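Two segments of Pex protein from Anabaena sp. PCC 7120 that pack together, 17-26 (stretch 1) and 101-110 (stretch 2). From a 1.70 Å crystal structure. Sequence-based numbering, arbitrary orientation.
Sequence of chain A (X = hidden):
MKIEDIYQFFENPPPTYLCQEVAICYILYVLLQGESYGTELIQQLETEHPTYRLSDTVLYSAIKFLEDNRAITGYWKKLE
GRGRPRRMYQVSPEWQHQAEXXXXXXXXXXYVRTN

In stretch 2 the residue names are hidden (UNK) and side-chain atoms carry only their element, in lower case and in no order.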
ATOM      1  N   TYR A  17       2.802  -1.924   5.085  1.00 25.56           N
ATOM      2  CA  TYR A  17       4.187  -2.068   4.642  1.00 24.83           C
ATOM      3  C   TYR A  17       4.657  -0.695   4.192  1.00 23.73           C
ATOM      4  O   TYR A  17       4.012  -0.050   3.370  1.00 23.94           O
ATOM      5  CB  TYR A  17       4.304  -3.059   3.480  1.00 25.25           C
ATOM      6  CG  TYR A  17       4.447  -4.490   3.926  1.00 26.38           C
ATOM      7  CD1 TYR A  17       3.365  -5.186   4.465  1.00 26.85           C
ATOM      8  CD2 TYR A  17       5.680  -5.137   3.856  1.00 26.67           C
ATOM      9  CE1 TYR A  17       3.510  -6.494   4.926  1.00 27.51           C
ATOM     10  CE2 TYR A  17       5.836  -6.440   4.314  1.00 27.43           C
ATOM     11  CZ  TYR A  17       4.748  -7.111   4.849  1.00 27.38           C
ATOM     12  OH  TYR A  17       4.908  -8.392   5.324  1.00 28.57           O
ATOM     13  N   LEU A  18       5.782  -0.243   4.734  1.00 22.45           N
ATOM     14  CA  LEU A  18       6.304   1.068   4.385  1.00 21.23           C
ATOM     15  C   LEU A  18       6.693   1.175   2.918  1.00 20.93           C
ATOM     16  O   LEU A  18       7.174   0.210   2.322  1.00 20.91           O
ATOM     17  CB  LEU A  18       7.538   1.393   5.239  1.00 20.36           C
ATOM     18  CG  LEU A  18       7.425   1.288   6.763  1.00 19.85           C
ATOM     19  CD1 LEU A  18       8.725   1.788   7.391  1.00 20.03           C
ATOM     20  CD2 LEU A  18       6.242   2.115   7.266  1.00 19.83           C
ATOM     21  N   CYS A  19       6.476   2.348   2.334  1.00 20.48           N
ATOM     22  CA  CYS A  19       6.880   2.581   0.955  1.00 20.66           C
ATOM     23  C   CYS A  19       8.287   3.154   1.103  1.00 20.23           C
ATOM     24  O   CYS A  19       8.708   3.466   2.221  1.00 19.89           O
ATOM     25  CB  CYS A  19       5.959   3.586   0.260  1.00 21.30           C
ATOM     26  SG  CYS A  19       5.890   5.221   1.016  1.00 22.33           S
ATOM     27  N   GLN A  20       9.001   3.297  -0.005  1.00 19.99           N
ATOM     28  CA  GLN A  20      10.375   3.793   0.030  1.00 19.81           C
ATOM     29  C   GLN A  20      10.581   5.125   0.745  1.00 19.21           C
ATOM     30  O   GLN A  20      11.480   5.252   1.581  1.00 18.52           O
ATOM     31  CB  GLN A  20      10.936   3.895  -1.393  1.00 20.63           C
ATOM     32  CG  GLN A  20      12.445   4.106  -1.439  1.00 22.17           C
ATOM     33  CD  GLN A  20      12.978   4.186  -2.857  1.00 23.38           C
ATOM     34  OE1 GLN A  20      12.627   3.368  -3.709  1.00 25.01           O
ATOM     35  NE2 GLN A  20      13.831   5.171  -3.119  1.00 24.46           N
ATOM     36  N   GLU A  21       9.757   6.117   0.425  1.00 18.71           N
ATOM     37  CA  GLU A  21       9.892   7.429   1.040  1.00 18.54           C
ATOM     38  C   GLU A  21       9.826   7.377   2.560  1.00 17.84           C
ATOM     39  O   GLU A  21      10.620   8.024   3.245  1.00 17.91           O
ATOM     40  CB  GLU A  21       8.818   8.380   0.498  1.00 18.96           C
ATOM     41  CG  GLU A  21       8.933   8.648  -0.999  1.00 20.90           C
ATOM     42  CD  GLU A  21       8.134   7.676  -1.860  1.00 21.59           C
ATOM     43  OE1 GLU A  21       7.976   6.495  -1.481  1.00 21.93           O
ATOM     44  OE2 GLU A  21       7.674   8.101  -2.940  1.00 23.54           O
ATOM     45  N   VAL A  22       8.883   6.603   3.089  1.00 17.11           N
ATOM     46  CA  VAL A  22       8.723   6.480   4.530  1.00 17.00           C
ATOM     47  C   VAL A  22       9.851   5.639   5.133  1.00 16.42           C
ATOM     48  O   VAL A  22      10.391   5.977   6.180  1.00 16.31           O
ATOM     49  CB  VAL A  22       7.362   5.844   4.887  1.00 17.42           C
ATOM     50  CG1 VAL A  22       7.242   5.679   6.401  1.00 18.10           C
ATOM     51  CG2 VAL A  22       6.226   6.724   4.356  1.00 17.88           C
ATOM     52  N   ALA A  23      10.214   4.551   4.462  1.00 15.78           N
ATOM     53  CA  ALA A  23      11.284   3.682   4.958  1.00 15.46           C
ATOM     54  C   ALA A  23      12.606   4.439   5.087  1.00 15.18           C
ATOM     55  O   ALA A  23      13.373   4.203   6.022  1.00 15.08           O
ATOM     56  CB  ALA A  23      11.456   2.489   4.030  1.00 15.05           C
ATOM     57  N   ILE A  24      12.873   5.340   4.146  1.00 14.91           N
ATOM     58  CA  ILE A  24      14.105   6.121   4.185  1.00 14.64           C
ATOM     59  C   ILE A  24      14.158   6.941   5.476  1.00 14.44           C
ATOM     60  O   ILE A  24      15.186   6.985   6.151  1.00 13.97           O
ATOM     61  CB  ILE A  24      14.194   7.068   2.970  1.00 14.75           C
ATOM     62  CG1 ILE A  24      14.455   6.256   1.695  1.00 14.98           C
ATOM     63  CG2 ILE A  24      15.280   8.117   3.190  1.00 15.31           C
ATOM     64  CD1 ILE A  24      14.326   7.082   0.410  1.00 15.63           C
ATOM     65  N   CYS A  25      13.046   7.581   5.825  1.00 14.17           N
ATOM     66  CA  CYS A  25      12.991   8.389   7.038  1.00 13.97           C
ATOM     67  C   CYS A  25      13.084   7.518   8.290  1.00 13.70           C
ATOM     68  O   CYS A  25      13.759   7.880   9.256  1.00 13.52           O
ATOM     69  CB  CYS A  25      11.705   9.217   7.058  1.00 15.02           C
ATOM     70  SG  CYS A  25      11.602  10.373   5.681  1.00 16.29           S
ATOM     71  N   TYR A  26      12.413   6.371   8.270  1.00 13.40           N
ATOM     72  CA  TYR A  26      12.457   5.448   9.401  1.00 13.14           C
ATOM     73  C   TYR A  26      13.891   4.958   9.617  1.00 12.84           C
ATOM     74  O   TYR A  26      14.395   4.939  10.742  1.00 12.20           O
ATOM     75  CB  TYR A  26      11.541   4.244   9.154  1.00 14.40           C
ATOM     76  CG  TYR A  26      11.884   3.047  10.017  1.00 14.52           C
ATOM     77  CD1 TYR A  26      11.743   3.093  11.402  1.00 15.13           C
ATOM     78  CD2 TYR A  26      12.428   1.895   9.447  1.00 15.48           C
ATOM     79  CE1 TYR A  26      12.145   2.022  12.202  1.00 15.35           C
ATOM     80  CE2 TYR A  26      12.834   0.826  10.231  1.00 15.89           C
ATOM     81  CZ  TYR A  26      12.694   0.896  11.607  1.00 15.84           C
ATOM     82  OH  TYR A  26      13.126  -0.151  12.381  1.00 17.24           O
ATOM     83  N   UNK A 101      16.021  15.977  10.156  1.00 19.87           N
ATOM     84  CA  UNK A 101      14.818  16.569   9.571  1.00 20.59           C
ATOM     85  C   UNK A 101      13.934  15.463   8.997  1.00 20.27           C
ATOM     86  O   UNK A 101      12.711  15.471   9.167  1.00 19.98           O
ATOM     87  c   UNK A 101      15.834  18.828   8.980  1.00 23.88           C
ATOM     88  o   UNK A 101      15.477  19.287  10.086  1.00 25.43           O
ATOM     89  c   UNK A 101      15.168  17.564   8.456  1.00 22.17           C
ATOM     90  o   UNK A 101      16.711  19.374   8.275  1.00 26.43           O
ATOM     91  N   UNK A 102      14.558  14.506   8.314  1.00 19.51           N
ATOM     92  CA  UNK A 102      13.814  13.399   7.728  1.00 18.84           C
ATOM     93  C   UNK A 102      13.270  12.482   8.815  1.00 18.68           C
ATOM     94  O   UNK A 102      12.178  11.926   8.685  1.00 18.27           O
ATOM     95  c   UNK A 102      16.076  12.580   4.680  1.00 19.92           C
ATOM     96  c   UNK A 102      13.926  13.837   4.735  1.00 19.91           C
ATOM     97  c   UNK A 102      14.713  12.615   6.764  1.00 18.94           C
ATOM     98  c   UNK A 102      15.154  13.416   5.535  1.00 19.20           C
ATOM     99  N   UNK A 103      14.029  12.327   9.894  1.00 18.66           N
ATOM    100  CA  UNK A 103      13.595  11.481  10.997  1.00 19.59           C
ATOM    101  C   UNK A 103      12.322  12.059  11.614  1.00 20.22           C
ATOM    102  O   UNK A 103      11.431  11.320  12.032  1.00 20.53           O
ATOM    103  c   UNK A 103      14.696  11.384  12.049  1.00 19.46           C
ATOM    104  N   UNK A 104      12.243  13.385  11.668  1.00 20.99           N
ATOM    105  CA  UNK A 104      11.070  14.045  12.227  1.00 21.83           C
ATOM    106  C   UNK A 104       9.838  13.727  11.385  1.00 21.76           C
ATOM    107  O   UNK A 104       8.738  13.599  11.915  1.00 21.46           O
ATOM    108  c   UNK A 104      12.071  16.016  13.532  1.00 25.72           C
ATOM    109  n   UNK A 104      14.780  17.617  14.454  1.00 30.62           N
ATOM    110  c   UNK A 104      14.429  18.194  13.312  1.00 30.10           C
ATOM    111  c   UNK A 104      12.076  17.540  13.663  1.00 27.84           C
ATOM    112  n   UNK A 104      13.160  18.174  12.914  1.00 29.49           N
ATOM    113  n   UNK A 104      15.350  18.794  12.570  1.00 30.90           N
ATOM    114  c   UNK A 104      11.285  15.561  12.302  1.00 23.27           C
ATOM    115  N   UNK A 105      10.025  13.593  10.076  1.00 21.37           N
ATOM    116  CA  UNK A 105       8.906  13.261   9.196  1.00 21.40           C
ATOM    117  C   UNK A 105       8.366  11.882   9.569  1.00 21.39           C
ATOM    118  O   UNK A 105       7.156  11.655   9.563  1.00 21.42           O
ATOM    119  c   UNK A 105      10.167  14.515   5.704  1.00 20.92           C
ATOM    120  c   UNK A 105       8.681  15.666   7.376  1.00 21.88           C
ATOM    121  c   UNK A 105       9.347  13.280   7.728  1.00 21.26           C
ATOM    122  c   UNK A 105       9.801  14.639   7.183  1.00 21.54           C
ATOM    123  N   UNK A 106       9.268  10.964   9.902  1.00 21.55           N
ATOM    124  CA  UNK A 106       8.869   9.620  10.298  1.00 21.99           C
ATOM    125  C   UNK A 106       8.098   9.670  11.612  1.00 22.89           C
ATOM    126  O   UNK A 106       7.011   9.108  11.725  1.00 22.66           O
ATOM    127  c   UNK A 106       9.841   7.499  11.302  1.00 20.05           C
ATOM    128  c   UNK A 106       8.246   6.044   9.838  1.00 19.52           C
ATOM    129  n   UNK A 106       9.825   6.062  13.033  1.00 19.12           N
ATOM    130  c   UNK A 106       9.006   6.384  10.967  1.00 19.64           C
ATOM    131  c   UNK A 106       8.299   4.305  12.086  1.00 19.77           C
ATOM    132  c   UNK A 106      10.100   8.718  10.458  1.00 20.86           C
ATOM    133  c   UNK A 106      10.314   7.258  12.561  1.00 19.16           C
ATOM    134  c   UNK A 106       7.565   3.995  10.968  1.00 19.60           C
ATOM    135  c   UNK A 106       9.018   5.505  12.074  1.00 19.57           C
ATOM    136  c   UNK A 106       7.532   4.850   9.850  1.00 19.68           C
ATOM    137  N   UNK A 107       8.661  10.353  12.603  1.00 24.11           N
ATOM    138  CA  UNK A 107       8.011  10.448  13.904  1.00 26.04           C
ATOM    139  C   UNK A 107       6.601  11.033  13.805  1.00 26.76           C
ATOM    140  O   UNK A 107       5.674  10.538  14.442  1.00 26.99           O
ATOM    141  c   UNK A 107      11.072  11.454  16.090  1.00 29.64           C
ATOM    142  n   UNK A 107      12.134  12.115  15.643  1.00 30.18           N
ATOM    143  o   UNK A 107      10.743  11.445  17.279  1.00 31.00           O
ATOM    144  c   UNK A 107       8.869  11.279  14.859  1.00 26.81           C
ATOM    145  c   UNK A 107      10.264  10.701  15.056  1.00 28.50           C
ATOM    146  N   UNK A 108       6.436  12.078  13.003  1.00 27.97           N
ATOM    147  CA  UNK A 108       5.119  12.691  12.835  1.00 29.41           C
ATOM    148  C   UNK A 108       4.189  11.735  12.093  1.00 30.09           C
ATOM    149  O   UNK A 108       3.013  11.603  12.430  1.00 29.86           O
ATOM    150  o   UNK A 108       5.376  15.477  13.934  1.00 32.78           O
ATOM    151  n   UNK A 108       6.964  15.671  12.362  1.00 32.14           N
ATOM    152  c   UNK A 108       5.232  14.004  12.053  1.00 30.32           C
ATOM    153  c   UNK A 108       5.868  15.117  12.866  1.00 31.33           C
ATOM    154  N   UNK A 109       4.732  11.070  11.078  1.00 30.75           N
ATOM    155  CA  UNK A 109       3.981  10.120  10.267  1.00 31.88           C
ATOM    156  C   UNK A 109       3.416   8.983  11.113  1.00 33.26           C
ATOM    157  O   UNK A 109       2.245   8.613  10.983  1.00 33.30           O
ATOM    158  c   UNK A 109       3.487   8.734   7.251  1.00 30.21           C
ATOM    159  c   UNK A 109       4.517   7.097   8.661  1.00 30.20           C
ATOM    160  c   UNK A 109       2.946   7.719   6.461  1.00 30.13           C
ATOM    161  c   UNK A 109       3.199   6.395   6.782  1.00 30.03           C
ATOM    162  c   UNK A 109       4.899   9.537   9.191  1.00 31.15           C
ATOM    163  o   UNK A 109       2.702   5.387   5.988  1.00 30.15           O
ATOM    164  c   UNK A 109       3.979   6.076   7.880  1.00 30.18           C
ATOM    165  c   UNK A 109       4.283   8.437   8.357  1.00 30.59           C
ATOM    166  N   UNK A 110       4.263   8.435  11.977  1.00 34.91           N
ATOM    167  CA  UNK A 110       3.889   7.323  12.840  1.00 37.01           C
ATOM    168  C   UNK A 110       3.031   7.769  14.023  1.00 38.44           C
ATOM    169  O   UNK A 110       2.261   6.980  14.571  1.00 38.62           O
ATOM    170  c   UNK A 110       4.260   4.267  12.954  1.00 37.73           C
ATOM    171  c   UNK A 110       5.854   7.459  14.405  1.00 37.28           C
ATOM    172  c   UNK A 110       5.152   6.601  13.368  1.00 37.14           C
ATOM    173  c   UNK A 110       4.770   5.253  13.972  1.00 37.52           C
TER
HETATM  174  O   HOH W   1       4.353   3.828   3.806  1.00 23.94           O

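Position 101 opens the helical stretch with two carbons, the second carrying two oxygens, and nothing of stretch 1 within reach: a carboxylate one carbon from the backbone, Asp-101.

At position 102 four carbons fork at the second. The CB points toward stretch 1 and lies 4.0 Å from SG of Cys-25, while the backbone O of 102 sits 3.2 Å from CB of Cys-25. The fork makes this Leu-102, and the short approach to its carbonyl means that the Cys-25 side chain rests on backbone as well as on carbon.

Position 103 has a single side-chain carbon, set sideways. Here the backbones come close: CA of 103 is 5.1 Å from CA of Cys-25 and 4.0 Å from O of Cys-25. One carbon makes it Ala-103.

Position 104 runs three carbons, a nitrogen, then a carbon bearing two more nitrogens. This guanidinium identifies Arg-104, whose CB points away from stretch 1. Its NH2 donates to OD1 of Asp-101 at 2.5 Å, a salt bridge within the helix that takes no part in the contact.

Position 105 again has four carbons forked at the second. Its CB packs 4.2 Å from SG of Cys-25. The fork gives Leu-105, adding a second leucine to the surroundings of that sulfur.

Position 106 carries one carbon and then fused five- and six-membered rings of eight carbons and one nitrogen. A ring carbon of 106 lies 3.6 Å from CG1 of Val-22 and 4.0 Å from CD2 of Leu-18, both at the ring edge, and CB of 106 is 3.8 Å from CB of Cys-25. The indole is Trp-106, and the ring carbon is CZ3. Over one face lies Tyr-26, with CB 3.9 Å from the centroid of the six-membered ring of Trp-106; the tyrosine ring turns its edge to that face, the planes at 60°.

Position 107 has three carbons, the third with one oxygen and one nitrogen: Gln-107, out of reach of stretch 1. Position 108 has two carbons, the second with one oxygen and one nitrogen: Asn-108, also out of reach.

At position 109 one carbon leads to a six-carbon ring bearing an oxygen. A ring carbon of 109 lies 3.6 Å from CG1 of Val-22, and CG2 of Val-22 sits over the ring face, 4.1 Å from the centroid of the 109 ring. This is Tyr-109, the ring carbon its CE2. Water 1 hydrogen-bonds to OH of Tyr-109 at 3.1 Å and accepts from N of Cys-19 at 3.0 Å, linking the phenol to the residue just before the helix.

Position 110 has four carbons forked at the first, one arm two carbons long: Ile-110. Its CA-to-CB bond points toward stretch 1, but the side chain makes no contact with it.

Small residues meet where the backbones come closest, at Cys-25 and Ala-103, and the large rings take up the space further out: Trp-106 meets Leu-18 and Val-22 at its edge and Tyr-26 over one face, and Tyr-109 takes Val-22 over its face. The axes approach to 7.9 Å at 112°. No direct hydrogen bond crosses the contact; apolar packing and ring contacts dominate, with one water bridging N of Cys-19 and OH of Tyr-109.

Stretch 2 (101-110) DLARLWQNYI
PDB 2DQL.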